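Local coordinates for arginine decarboxylase (Campylobacter jejuni subsp. jejuni, PDB 3NZP), which probably catalyses the pyridoxal-phosphate-dependent decarboxylation of arginine to agmatine, an early step of spermidine biosynthesis, at residues 230-235 and 267-272. Sequence-based numbering, arbitrary orientation.
With PLP (pyridoxal-5'-phosphate), chain E.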
# COMPACT_ATOMS: atom_id res chain seq x y z
N ILE B 230 -31.81 6.01 -4.52
CA ILE B 230 -31.11 4.83 -5.00
C ILE B 230 -29.67 5.29 -5.24
O ILE B 230 -29.43 6.45 -5.57
CB ILE B 230 -31.68 4.27 -6.34
CG1 ILE B 230 -31.62 5.31 -7.44
CG2 ILE B 230 -33.10 3.86 -6.18
CD1 ILE B 230 -32.02 4.72 -8.74
N HIS B 231 -28.72 4.37 -5.08
CA HIS B 231 -27.32 4.70 -5.24
C HIS B 231 -26.58 3.60 -5.99
O HIS B 231 -26.94 2.42 -5.88
CB HIS B 231 -26.71 4.92 -3.83
CG HIS B 231 -25.21 4.89 -3.78
ND1 HIS B 231 -24.50 3.75 -3.48
CD2 HIS B 231 -24.29 5.86 -4.00
CE1 HIS B 231 -23.21 4.01 -3.51
NE2 HIS B 231 -23.05 5.28 -3.82
N PHE B 232 -25.57 3.99 -6.76
CA PHE B 232 -24.74 3.04 -7.49
C PHE B 232 -23.31 3.60 -7.50
O PHE B 232 -23.12 4.82 -7.43
CB PHE B 232 -25.27 2.83 -8.92
CG PHE B 232 -25.12 4.01 -9.84
CD1 PHE B 232 -23.94 4.22 -10.54
CD2 PHE B 232 -26.16 4.91 -10.02
CE1 PHE B 232 -23.79 5.31 -11.39
CE2 PHE B 232 -26.02 6.02 -10.88
CZ PHE B 232 -24.84 6.21 -11.56
N HIS B 233 -22.30 2.72 -7.50
CA HIS B 233 -20.91 3.18 -7.54
C HIS B 233 -20.18 2.45 -8.66
O HIS B 233 -20.18 1.23 -8.69
CB HIS B 233 -20.16 2.94 -6.20
CG HIS B 233 -18.76 3.48 -6.18
ND1 HIS B 233 -18.46 4.82 -6.36
CD2 HIS B 233 -17.56 2.86 -6.02
CE1 HIS B 233 -17.15 4.99 -6.33
NE2 HIS B 233 -16.58 3.82 -6.13
N LEU B 234 -19.57 3.20 -9.57
CA LEU B 234 -18.84 2.58 -10.68
C LEU B 234 -17.37 2.41 -10.34
O LEU B 234 -16.67 1.65 -11.00
CB LEU B 234 -18.94 3.42 -11.95
CG LEU B 234 -20.33 3.63 -12.51
CD1 LEU B 234 -20.23 4.46 -13.79
CD2 LEU B 234 -21.00 2.28 -12.76
N GLY B 235 -16.90 3.13 -9.33
CA GLY B 235 -15.50 3.03 -8.95
C GLY B 235 -14.81 4.38 -8.98
O GLY B 235 -15.42 5.39 -9.32
N LYS B 267 -36.95 10.20 -4.46
CA LYS B 267 -36.77 11.41 -5.23
C LYS B 267 -35.33 11.80 -5.48
O LYS B 267 -35.04 12.96 -5.82
CB LYS B 267 -37.50 12.55 -4.53
CG LYS B 267 -38.99 12.30 -4.34
CD LYS B 267 -39.68 13.53 -3.78
CE LYS B 267 -41.16 13.29 -3.56
NZ LYS B 267 -41.82 14.58 -3.26
N ALA B 268 -34.41 10.85 -5.34
CA ALA B 268 -33.02 11.17 -5.59
C ALA B 268 -32.22 9.99 -6.09
O ALA B 268 -32.53 8.83 -5.81
CB ALA B 268 -32.36 11.74 -4.33
N ILE B 269 -31.18 10.30 -6.87
CA ILE B 269 -30.30 9.29 -7.40
C ILE B 269 -28.88 9.68 -7.01
O ILE B 269 -28.45 10.82 -7.21
CB ILE B 269 -30.41 9.18 -8.94
CG1 ILE B 269 -31.78 8.62 -9.33
CG2 ILE B 269 -29.36 8.25 -9.46
CD1 ILE B 269 -31.96 8.43 -10.83
N ASN B 270 -28.17 8.73 -6.41
CA ASN B 270 -26.79 8.97 -5.98
C ASN B 270 -25.87 8.29 -6.98
O ASN B 270 -25.81 7.06 -7.03
CB ASN B 270 -26.59 8.37 -4.58
CG ASN B 270 -25.31 8.85 -3.93
OD1 ASN B 270 -24.23 8.82 -4.54
ND2 ASN B 270 -25.41 9.28 -2.67
N LEU B 271 -25.15 9.09 -7.77
CA LEU B 271 -24.23 8.57 -8.78
C LEU B 271 -22.95 8.01 -8.19
O LEU B 271 -22.19 7.33 -8.87
CB LEU B 271 -23.83 9.67 -9.76
CG LEU B 271 -24.99 10.47 -10.31
CD1 LEU B 271 -24.46 11.53 -11.24
CD2 LEU B 271 -25.94 9.51 -11.02
N GLY B 272 -22.70 8.34 -6.93
CA GLY B 272 -21.49 7.86 -6.30
C GLY B 272 -20.27 8.64 -6.75
O GLY B 272 -20.37 9.81 -7.16
N1 PLP E . -18.91 6.51 -3.26
C2 PLP E . -18.79 5.30 -2.69
C2A PLP E . -20.03 4.55 -2.31
C3 PLP E . -17.49 4.76 -2.42
O3 PLP E . -17.36 3.53 -1.83
C4 PLP E . -16.32 5.54 -2.82
C4A PLP E . -14.95 5.03 -2.58
C5 PLP E . -16.54 6.83 -3.43
C6 PLP E . -17.86 7.26 -3.64
C5A PLP E . -15.37 7.73 -3.87
O4P PLP E . -15.18 7.68 -5.30
P PLP E . -13.94 8.66 -5.68
O1P PLP E . -13.92 8.84 -7.14
O2P PLP E . -14.11 10.09 -4.98
O3P PLP E . -12.56 8.00 -5.22
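Asn270 lies beside His231 on neighbouring parallel strands, both side chains entering the barrel interior. From the asparagine CB, which meets His231 CB at 3.5 Å, the chain runs to CG, anti to the backbone N (chi1 -166°), alongside the imidazole with the amide plane turned 84° from the ring. OD1 then lies at the ring edge beside His231 CD2 and accepts from Gly272 N at 2.9 Å, closing an Asx turn. ND2 donates to Glu320. A short amide suits this place because it offers an acceptor for Gly272 N and a donor for Glu320 OE2. On the imidazole, CE1 touches the 2-methyl carbon C2A of pyridoxal phosphate, while NE2 makes a weak hydrogen bond to Glu320.

Between the backbones, Asn270 N donates to Ile230 O and Phe232 N to Asn270 O (3.1 Å). Gly272 has positive phi (76°), which favours glycine. His233 lays one ring face over the cofactor's pyridine ring, a flat partner for a flat ring, with Gly235 N over the other.

On the outward side, Ile230 CG1 meets Ile269 CG1, and Leu271 CA sits over the Phe232 ring in a CH-pi contact (4.0 Å to its centroid). Strands 227-231 and 268-272, joined through helix 242-260, form a beta-alpha-beta unit of the TIM barrel; Ile269 and Leu271, branched aliphatics suited to a buried layer, pack against helices 242-260 and 292-309, and strand 316-319 follows next.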